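PDB 4O6K: interleukin 22 from Danio rerio, which probably acts as an all-helical cytokine of the interleukin-10 family, binding cell-surface receptors to carry signals in immune and barrier defence. Local coordinates for residues A[33-38]-A[105-110]; A[11-16]-A[129-134]; A[2-7]-A[88-93]. All coordinates share one frame; numbering follows the deposited sequence. Where two conformers were deposited one is given.

How the contacts relate
From the N terminus, 2-7 packs on 88-93 near the end of helix 76-93, so contact 3 closes a loop of 80 residues. Next, 11-16 on helix 10-24 meets 129-134 at the start of helix 130-140, and contact 2 closes the longest loop, 112 residues. The segment 33-38 then lies on helix 102-117, where contact 1 closes 66. Contact 1 is nested inside contact 2, whereas contact 3 crosses both. Contacts 1 and 2 meet at Glu-129, whose carboxylate receives the backbone N-H groups of Leu-33 and Leu-34. The Pro-6 and Leu-7 carbonyls of contact 3 accept hydrogen bonds from contact 2. Together they tie the N-terminal segment and an interhelical loop to the bundle.

Contact 1: residues A[33-38]-A[105-110]; sequences LLPYFS and KQFKRN
Phe-107 of helix 102-117 has CG anti to the backbone N (chi1 175°), and its ring lies against the loop 33-38. On the loop, Leu-33 has CG anti to its carbonyl carbon (chi1 -63°), which sets the branch that meets Asn-110. This is loop-on-helix packing in the helical bundle of an interleukin-10 family cytokine: the chain leaving helix 10-24 runs irregularly over one side of helix 102-117. No hydrogen bond joins the two segments, and the fit is chiefly apolar.

Phe-107 is met along its length. Pro-35 crosses the side chain at about a right angle, its CD 3.8 Å from Phe-107 CB. Leu-33 O lies at the ring edge, near the plane, 3.2 Å from CD1, where the ring hydrogens would present a slightly positive rim to the carbonyl. Leu-33 CB approaches Phe-107 CE1 at 3.9 Å. A branch of Leu-34, CD2, comes within 4.3 Å of Phe-107 CD1, and the ring of Tyr-58 from helix 47-62 also packs on Phe-107.

The loop backbone is held from another quarter by Glu-129, which accepts hydrogen bonds from the N-H groups of Leu-33 and Leu-34. Toward the margin, the extended Gln-106 slides past Pro-35 in the opposite direction, its NE2 4.0 Å from Pro-35 CB. One helical turn along, Leu-33 CD2 rests 3.8 Å from the backbone O of Asn-110.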
loop_
_atom_site.group_PDB
_atom_site.type_symbol
_atom_site.label_atom_id
_atom_site.label_comp_id
_atom_site.label_asym_id
_atom_site.label_seq_id
_atom_site.Cartn_x
_atom_site.Cartn_y
_atom_site.Cartn_z
ATOM N N LEU A 33 1.008 -10.802 -1.804
ATOM C CA LEU A 33 2.272 -10.121 -2.065
ATOM C C LEU A 33 2.692 -9.268 -0.870
ATOM O O LEU A 33 3.871 -9.215 -0.522
ATOM C CB LEU A 33 2.170 -9.264 -3.328
ATOM C CG LEU A 33 1.895 -10.041 -4.618
ATOM C CD1 LEU A 33 1.758 -9.101 -5.805
ATOM C CD2 LEU A 33 2.988 -11.071 -4.867
ATOM N N LEU A 34 1.724 -8.594 -0.254
ATOM C CA LEU A 34 1.978 -7.839 0.969
ATOM C C LEU A 34 2.388 -8.766 2.098
ATOM O O LEU A 34 1.780 -9.820 2.287
ATOM C CB LEU A 34 0.741 -7.050 1.406
ATOM C CG LEU A 34 0.409 -5.687 0.804
ATOM C CD1 LEU A 34 -0.854 -5.155 1.459
ATOM C CD2 LEU A 34 1.559 -4.714 0.998
ATOM N N PRO A 35 3.433 -8.386 2.846
ATOM C CA PRO A 35 3.725 -9.101 4.089
ATOM C C PRO A 35 2.533 -9.006 5.034
ATOM O O PRO A 35 1.913 -7.946 5.125
ATOM C CB PRO A 35 4.941 -8.360 4.651
ATOM C CG PRO A 35 5.576 -7.720 3.462
ATOM C CD PRO A 35 4.451 -7.369 2.533
ATOM N N TYR A 36 2.216 -10.093 5.725
ATOM C CA TYR A 36 1.063 -10.104 6.615
ATOM C C TYR A 36 1.392 -9.476 7.962
ATOM O O TYR A 36 2.341 -9.879 8.634
ATOM C CB TYR A 36 0.553 -11.534 6.810
ATOM C CG TYR A 36 -0.484 -11.669 7.903
ATOM C CD1 TYR A 36 -1.780 -11.204 7.722
ATOM C CD2 TYR A 36 -0.166 -12.268 9.116
ATOM C CE1 TYR A 36 -2.729 -11.328 8.721
ATOM C CE2 TYR A 36 -1.107 -12.396 10.119
ATOM C CZ TYR A 36 -2.386 -11.924 9.916
ATOM O OH TYR A 36 -3.326 -12.051 10.913
ATOM N N PHE A 37 0.597 -8.483 8.347
ATOM C CA PHE A 37 0.720 -7.868 9.662
ATOM C C PHE A 37 -0.462 -8.272 10.531
ATOM O O PHE A 37 -1.608 -7.945 10.225
ATOM C CB PHE A 37 0.791 -6.344 9.552
ATOM C CG PHE A 37 2.156 -5.818 9.210
ATOM C CD1 PHE A 37 2.650 -5.912 7.920
ATOM C CD2 PHE A 37 2.943 -5.220 10.183
ATOM C CE1 PHE A 37 3.906 -5.423 7.606
ATOM C CE2 PHE A 37 4.199 -4.730 9.876
ATOM C CZ PHE A 37 4.680 -4.832 8.586
ATOM N N SER A 38 -0.179 -8.983 11.616
ATOM C CA SER A 38 -1.213 -9.352 12.572
ATOM C C SER A 38 -1.601 -8.147 13.417
ATOM O O SER A 38 -0.953 -7.102 13.351
ATOM C CB SER A 38 -0.739 -10.497 13.470
ATOM O OG SER A 38 0.301 -10.068 14.330
ATOM N N LYS A 105 11.829 -5.486 2.068
ATOM C CA LYS A 105 12.517 -6.275 1.057
ATOM C C LYS A 105 11.672 -7.466 0.608
ATOM O O LYS A 105 11.654 -7.805 -0.530
ATOM C CB LYS A 105 13.879 -6.722 1.539
ATOM C CG LYS A 105 14.973 -5.713 1.314
ATOM C CD LYS A 105 16.112 -5.928 2.248
ATOM C CE LYS A 105 15.622 -5.735 3.653
ATOM N NZ LYS A 105 16.043 -4.497 4.320
ATOM N N GLN A 106 10.952 -8.053 1.531
ATOM C CA GLN A 106 10.107 -9.198 1.194
ATOM C C GLN A 106 9.079 -8.886 0.145
ATOM O O GLN A 106 8.923 -9.604 -0.818
ATOM C CB GLN A 106 9.418 -9.769 2.412
ATOM C CG GLN A 106 8.596 -10.998 2.122
ATOM C CD GLN A 106 7.820 -11.482 3.330
ATOM O OE1 GLN A 106 8.348 -11.583 4.380
ATOM N NE2 GLN A 106 6.573 -11.742 3.164
ATOM N N PHE A 107 8.389 -7.782 0.342
ATOM C CA PHE A 107 7.419 -7.336 -0.610
ATOM C C PHE A 107 8.052 -7.150 -1.985
ATOM O O PHE A 107 7.578 -7.669 -2.959
ATOM C CB PHE A 107 6.712 -6.080 -0.177
ATOM C CG PHE A 107 5.806 -5.565 -1.217
ATOM C CD1 PHE A 107 4.697 -6.256 -1.543
ATOM C CD2 PHE A 107 6.109 -4.423 -1.925
ATOM C CE1 PHE A 107 3.872 -5.828 -2.528
ATOM C CE2 PHE A 107 5.295 -3.970 -2.918
ATOM C CZ PHE A 107 4.173 -4.681 -3.226
ATOM N N LYS A 108 9.118 -6.376 -2.008
ATOM C CA LYS A 108 9.834 -6.118 -3.208
ATOM C C LYS A 108 10.289 -7.384 -3.914
ATOM O O LYS A 108 10.107 -7.552 -5.098
ATOM C CB LYS A 108 11.015 -5.251 -2.865
ATOM C CG LYS A 108 10.664 -3.841 -2.461
ATOM C CD LYS A 108 11.793 -2.891 -2.760
ATOM C CE LYS A 108 12.453 -2.394 -1.499
ATOM N NZ LYS A 108 12.718 -0.939 -1.421
ATOM N N ARG A 109 10.845 -8.291 -3.118
ATOM C CA ARG A 109 11.277 -9.595 -3.563
ATOM C C ARG A 109 10.160 -10.403 -4.157
ATOM O O ARG A 109 10.281 -10.873 -5.230
ATOM C CB ARG A 109 11.936 -10.370 -2.424
ATOM C CG ARG A 109 12.387 -11.770 -2.773
ATOM C CD ARG A 109 13.360 -12.312 -1.762
ATOM N NE ARG A 109 12.734 -12.588 -0.502
ATOM C CZ ARG A 109 12.909 -11.874 0.574
ATOM N NH1 ARG A 109 13.671 -10.835 0.535
ATOM N NH2 ARG A 109 12.305 -12.191 1.662
ATOM N N ASN A 110 9.068 -10.551 -3.456
ATOM C CA ASN A 110 7.891 -11.294 -3.896
ATOM C C ASN A 110 7.192 -10.646 -5.089
ATOM O O ASN A 110 6.658 -11.340 -5.955
ATOM C CB ASN A 110 6.917 -11.483 -2.733
ATOM C CG ASN A 110 7.461 -12.423 -1.673
ATOM O OD1 ASN A 110 8.421 -13.158 -1.915
ATOM N ND2 ASN A 110 6.852 -12.410 -0.495
#

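Contact 2: residues A[11-16]-A[129-134]; sequences ATWNDL and ETNTLY
Tyr-134 of helix 130-140 packs against helix 10-24, where Leu-16, Trp-13 and Thr-12 receive it in turn. The two helices pair nearly antiparallel, their short segments at 148°, within the all-helical bundle of this cytokine.

Followed outward, the tyrosine first meets Leu-16: its CB touches the CD1 methyl, and CG lies only 3.3 Å from that same carbon, a tight fit. Leu-16 CD1 sits over one face of the ring, 3.6 Å from its centroid, in a CH-pi contact displaced toward the CG side. CD2, on the rim, belongs to two neighbours. It lies close to the leucine methyl and also over the centre of the six-membered ring of Trp-13, 3.6 Å from Trp-13 CE2. The pair is a T-shaped (edge-to-face) stack with centroids 4.9 Å apart and planes at 77°, the tyrosine supplying the edge. Next along the rim, CE2 lies near both Trp-13 CE2 and Thr-12 OG1. At the tip, OH stands 3.2 Å from Thr-12 OG1 and is hydrogen-bonded to Pro-6 O; Thr-12 OG1 is shared between Pro-6 O and Ser-9 O, and Trp-13 NE1 bonds to Leu-7 O, so the N-terminal segment takes up the polar ends of all three side chains.

In Leu-16, chi1 (-69°) sets CG anti to the carbonyl carbon. While CD1 lies on the tyrosine, CD2 reaches Thr-130 CG2 at 3.7 Å. Asn-131 crosses Trp-13 at about a right angle, its ND2 3.5 Å from CZ3. A water completes the junction, donating to Leu-16 O and accepting a weak hydrogen bond from Asn-131 N at 2.8 Å.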
loop_
_atom_site.group_PDB
_atom_site.type_symbol
_atom_site.label_atom_id
_atom_site.label_comp_id
_atom_site.label_asym_id
_atom_site.label_seq_id
_atom_site.Cartn_x
_atom_site.Cartn_y
_atom_site.Cartn_z
ATOM N N ALA A 11 -14.118 8.349 1.406
ATOM C CA ALA A 11 -14.027 8.407 -0.051
ATOM C C ALA A 11 -12.831 7.615 -0.577
ATOM O O ALA A 11 -12.933 6.923 -1.589
ATOM C CB ALA A 11 -13.949 9.853 -0.518
ATOM N N THR A 12 -11.699 7.724 0.113
ATOM C CA THR A 12 -10.499 6.987 -0.270
ATOM C C THR A 12 -10.684 5.487 -0.076
ATOM O O THR A 12 -10.293 4.691 -0.930
ATOM C CB THR A 12 -9.265 7.440 0.534
ATOM O OG1 THR A 12 -9.495 7.226 1.932
ATOM C CG2 THR A 12 -8.983 8.908 0.292
ATOM N N TRP A 13 -11.274 5.114 1.055
ATOM C CA TRP A 13 -11.575 3.716 1.349
ATOM C C TRP A 13 -12.435 3.085 0.257
ATOM O O TRP A 13 -12.151 1.981 -0.208
ATOM C CB TRP A 13 -12.285 3.593 2.699
ATOM C CG TRP A 13 -11.378 3.761 3.883
ATOM C CD1 TRP A 13 -11.203 4.892 4.627
ATOM C CD2 TRP A 13 -10.518 2.768 4.455
ATOM N NE1 TRP A 13 -10.293 4.662 5.630
ATOM C CE2 TRP A 13 -9.857 3.367 5.546
ATOM C CE3 TRP A 13 -10.245 1.430 4.153
ATOM C CZ2 TRP A 13 -8.939 2.675 6.335
ATOM C CZ3 TRP A 13 -9.334 0.744 4.938
ATOM C CH2 TRP A 13 -8.692 1.368 6.015
ATOM N N ASN A 14 -13.491 3.790 -0.139
ATOM C CA ASN A 14 -14.361 3.330 -1.218
ATOM C C ASN A 14 -13.609 3.111 -2.525
ATOM O O ASN A 14 -13.796 2.094 -3.193
ATOM C CB ASN A 14 -15.501 4.320 -1.445
ATOM C CG ASN A 14 -16.387 3.923 -2.609
ATOM O OD1 ASN A 14 -17.130 2.944 -2.533
ATOM N ND2 ASN A 14 -16.318 4.686 -3.692
ATOM N N ASP A 15 -12.769 4.076 -2.886
ATOM C CA ASP A 15 -11.960 3.982 -4.096
ATOM C C ASP A 15 -11.048 2.760 -4.058
ATOM O O ASP A 15 -10.880 2.069 -5.062
ATOM C CB ASP A 15 -11.124 5.250 -4.283
ATOM C CG ASP A 15 -11.942 6.419 -4.796
ATOM O OD1 ASP A 15 -13.075 6.191 -5.271
ATOM O OD2 ASP A 15 -11.451 7.565 -4.726
ATOM N N LEU A 16 -10.460 2.505 -2.893
ATOM C CA LEU A 16 -9.590 1.350 -2.707
ATOM C C LEU A 16 -10.366 0.041 -2.794
ATOM O O LEU A 16 -9.880 -0.943 -3.353
ATOM C CB LEU A 16 -8.861 1.447 -1.368
ATOM C CG LEU A 16 -7.816 2.561 -1.312
ATOM C CD1 LEU A 16 -7.307 2.741 0.096
ATOM C CD2 LEU A 16 -6.671 2.253 -2.259
ATOM N N GLU A 129 -4.333 -5.532 -3.286
ATOM C CA GLU A 129 -3.876 -5.585 -1.904
ATOM C C GLU A 129 -3.681 -4.197 -1.294
ATOM O O GLU A 129 -3.359 -4.078 -0.114
ATOM C CB GLU A 129 -2.568 -6.376 -1.816
ATOM C CG GLU A 129 -2.690 -7.824 -2.264
ATOM C CD GLU A 129 -1.415 -8.613 -2.040
ATOM O OE1 GLU A 129 -0.626 -8.229 -1.155
ATOM O OE2 GLU A 129 -1.201 -9.618 -2.749
ATOM N N THR A 130 -3.887 -3.155 -2.095
ATOM C CA THR A 130 -3.685 -1.783 -1.632
ATOM C C THR A 130 -4.602 -1.436 -0.461
ATOM O O THR A 130 -4.194 -0.751 0.478
ATOM C CB THR A 130 -3.915 -0.762 -2.763
ATOM O OG1 THR A 130 -3.255 -1.205 -3.955
ATOM C CG2 THR A 130 -3.376 0.602 -2.367
ATOM N N ASN A 131 -5.840 -1.915 -0.531
ATOM C CA ASN A 131 -6.820 -1.700 0.528
ATOM C C ASN A 131 -6.311 -2.245 1.861
ATOM O O ASN A 131 -6.488 -1.618 2.906
ATOM C CB ASN A 131 -8.152 -2.357 0.153
ATOM C CG ASN A 131 -9.307 -1.903 1.032
ATOM O OD1 ASN A 131 -10.449 -2.309 0.824
ATOM N ND2 ASN A 131 -9.019 -1.039 1.998
ATOM N N THR A 132 -5.687 -3.418 1.814
ATOM C CA THR A 132 -5.122 -4.053 3.003
ATOM C C THR A 132 -3.960 -3.239 3.581
ATOM O O THR A 132 -3.824 -3.108 4.799
ATOM C CB THR A 132 -4.638 -5.485 2.689
ATOM O OG1 THR A 132 -5.749 -6.281 2.256
ATOM C CG2 THR A 132 -4.007 -6.130 3.918
ATOM N N LEU A 133 -3.127 -2.696 2.699
ATOM C CA LEU A 133 -2.011 -1.848 3.110
ATOM C C LEU A 133 -2.520 -0.600 3.825
ATOM O O LEU A 133 -1.945 -0.163 4.822
ATOM C CB LEU A 133 -1.159 -1.460 1.899
ATOM C CG LEU A 133 0.052 -0.554 2.137
ATOM C CD1 LEU A 133 0.993 -1.154 3.176
ATOM C CD2 LEU A 133 0.785 -0.303 0.830
ATOM N N TYR A 134 -3.603 -0.034 3.300
ATOM C CA TYR A 134 -4.242 1.142 3.881
ATOM C C TYR A 134 -4.730 0.846 5.294
ATOM O O TYR A 134 -4.640 1.686 6.189
ATOM C CB TYR A 134 -5.412 1.586 3.004
ATOM C CG TYR A 134 -5.674 3.073 2.996
ATOM C CD1 TYR A 134 -4.741 3.959 2.476
ATOM C CD2 TYR A 134 -6.872 3.589 3.476
ATOM C CE1 TYR A 134 -4.982 5.318 2.454
ATOM C CE2 TYR A 134 -7.123 4.948 3.454
ATOM C CZ TYR A 134 -6.173 5.806 2.942
ATOM O OH TYR A 134 -6.412 7.161 2.917
HETATM O O HOH W 1 -6.883 -1.646 -3.066
#

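Contact 3: residues A[2-7]-A[88-93]; sequences ARPTPL and QELQNH
The carboxylate of Glu-89 has Pro-4 CA above one side of its plane, off-centre, with OE1 3.7 Å from that carbon, while a water lies near the carboxylate plane, at OE1. Pro-4, its ring puckered, brings CG to Leu-90. Here the N-terminal segment, just before helix 10-24, folds against the last turns of helix 76-93 and so caps one side of the helical bundle with irregular chain.

Glu-89 reaches the proline because its CG is anti to the backbone N (chi1 -178°) and the chain stays extended beyond it, bringing OE1 close to Pro-4 CA and CB. Leu-90 supplies the apolar half: its CD2 methyl lies 3.6 Å from Pro-4 CG, and the two side chains cross at about a right angle. Leu-90 also packs on Cys-48 and Cys-141, which form a disulfide; it thus lies between Pro-4 and that covalent link.

The water joins the segments through two hydrogen bonds, donating to Glu-89 OE1 at 2.6 Å and accepting from the backbone N of Thr-5 at 3.0 Å. An alanine in place of Glu-89 would probably leave the bridging water without this acceptor and open a gap beside Pro-4 CA and CB. Past Pro-4 the chain tightens into a 3-10 turn, with Leu-7 N bonded to Pro-4 O at 2.9 Å.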
loop_
_atom_site.group_PDB
_atom_site.type_symbol
_atom_site.label_atom_id
_atom_site.label_comp_id
_atom_site.label_asym_id
_atom_site.label_seq_id
_atom_site.Cartn_x
_atom_site.Cartn_y
_atom_site.Cartn_z
ATOM N N ALA A 2 -6.202 7.663 12.210
ATOM C CA ALA A 2 -4.784 7.585 11.861
ATOM C C ALA A 2 -4.269 9.008 11.974
ATOM O O ALA A 2 -5.038 9.890 12.331
ATOM C CB ALA A 2 -4.579 7.031 10.472
ATOM N N ARG A 3 -2.991 9.241 11.676
ATOM C CA ARG A 3 -2.484 10.613 11.692
ATOM C C ARG A 3 -2.733 11.309 10.338
ATOM O O ARG A 3 -3.299 12.403 10.326
ATOM C CB ARG A 3 -0.994 10.693 12.103
ATOM C CG ARG A 3 -0.105 9.494 11.800
ATOM C CD ARG A 3 1.246 9.605 12.502
ATOM N NE ARG A 3 1.210 9.065 13.859
ATOM C CZ ARG A 3 1.866 7.977 14.250
ATOM N NH1 ARG A 3 2.626 7.310 13.390
ATOM N NH2 ARG A 3 1.770 7.559 15.505
ATOM N N PRO A 4 -2.307 10.708 9.201
ATOM C CA PRO A 4 -2.582 11.442 7.965
ATOM C C PRO A 4 -4.076 11.440 7.681
ATOM O O PRO A 4 -4.674 10.373 7.551
ATOM C CB PRO A 4 -1.826 10.647 6.893
ATOM C CG PRO A 4 -0.877 9.779 7.642
ATOM C CD PRO A 4 -1.620 9.440 8.892
ATOM N N THR A 5 -4.662 12.627 7.590
ATOM C CA THR A 5 -6.109 12.786 7.471
ATOM C C THR A 5 -6.811 12.021 6.325
ATOM O O THR A 5 -7.975 11.651 6.479
ATOM C CB THR A 5 -6.463 14.279 7.370
ATOM O OG1 THR A 5 -5.904 14.834 6.174
ATOM C CG2 THR A 5 -5.895 15.016 8.570
ATOM N N PRO A 6 -6.133 11.791 5.178
ATOM C CA PRO A 6 -6.837 10.996 4.160
ATOM C C PRO A 6 -7.168 9.571 4.605
ATOM O O PRO A 6 -8.063 8.946 4.035
ATOM C CB PRO A 6 -5.848 10.971 2.990
ATOM C CG PRO A 6 -5.052 12.202 3.156
ATOM C CD PRO A 6 -4.886 12.362 4.633
ATOM N N LEU A 7 -6.462 9.065 5.611
ATOM C CA LEU A 7 -6.756 7.746 6.161
ATOM C C LEU A 7 -8.101 7.749 6.883
ATOM O O LEU A 7 -8.661 6.693 7.178
ATOM C CB LEU A 7 -5.636 7.295 7.101
ATOM C CG LEU A 7 -4.427 6.649 6.415
ATOM C CD1 LEU A 7 -3.203 6.644 7.307
ATOM C CD2 LEU A 7 -4.772 5.226 6.022
ATOM N N GLN A 88 4.146 11.020 1.967
ATOM C CA GLN A 88 4.998 12.179 2.209
ATOM C C GLN A 88 4.921 12.658 3.657
ATOM O O GLN A 88 5.944 12.980 4.262
ATOM C CB GLN A 88 4.633 13.318 1.255
ATOM C CG GLN A 88 5.162 13.115 -0.156
ATOM C CD GLN A 88 6.675 12.977 -0.191
ATOM O OE1 GLN A 88 7.207 11.911 -0.506
ATOM N NE2 GLN A 88 7.374 14.056 0.137
ATOM N N GLU A 89 3.712 12.711 4.207
ATOM C CA GLU A 89 3.539 13.126 5.596
ATOM C C GLU A 89 4.152 12.117 6.561
ATOM O O GLU A 89 4.804 12.497 7.536
ATOM C CB GLU A 89 2.062 13.314 5.935
ATOM C CG GLU A 89 1.833 13.792 7.364
ATOM C CD GLU A 89 0.400 14.202 7.632
ATOM O OE1 GLU A 89 -0.419 14.164 6.690
ATOM O OE2 GLU A 89 0.094 14.568 8.787
ATOM N N LEU A 90 3.941 10.832 6.290
ATOM C CA LEU A 90 4.503 9.783 7.133
ATOM C C LEU A 90 6.026 9.795 7.090
ATOM O O LEU A 90 6.682 9.668 8.120
ATOM C CB LEU A 90 3.974 8.411 6.712
ATOM C CG LEU A 90 2.511 8.139 7.055
ATOM C CD1 LEU A 90 2.109 6.745 6.615
ATOM C CD2 LEU A 90 2.296 8.314 8.549
ATOM N N GLN A 91 6.583 9.970 5.897
ATOM C CA GLN A 91 8.030 9.993 5.727
ATOM C C GLN A 91 8.689 11.169 6.451
ATOM O O GLN A 91 9.844 11.078 6.867
ATOM C CB GLN A 91 8.369 9.988 4.231
ATOM C CG GLN A 91 9.800 10.342 3.866
ATOM C CD GLN A 91 10.341 9.487 2.741
ATOM O OE1 GLN A 91 10.028 8.297 2.640
ATOM N NE2 GLN A 91 11.066 10.115 1.824
ATOM N N ASN A 92 7.953 12.266 6.611
ATOM C CA ASN A 92 8.455 13.429 7.349
ATOM C C ASN A 92 8.668 13.122 8.838
ATOM O O ASN A 92 9.516 13.729 9.494
ATOM C CB ASN A 92 7.497 14.608 7.188
ATOM C CG ASN A 92 8.121 15.927 7.603
ATOM O OD1 ASN A 92 9.322 16.140 7.437
ATOM N ND2 ASN A 92 7.306 16.817 8.156
ATOM N N HIS A 93 7.878 12.184 9.358
ATOM C CA HIS A 93 7.935 11.749 10.758
ATOM C C HIS A 93 8.598 10.389 10.956
ATOM O O HIS A 93 8.791 9.940 12.089
ATOM C CB HIS A 93 6.526 11.745 11.349
ATOM C CG HIS A 93 6.003 13.115 11.645
ATOM N ND1 HIS A 93 6.777 14.082 12.244
ATOM C CD2 HIS A 93 4.817 13.706 11.360
ATOM C CE1 HIS A 93 6.075 15.195 12.368
ATOM N NE2 HIS A 93 4.885 14.994 11.832
HETATM O O HOH W 2 -2.782 14.981 7.321
#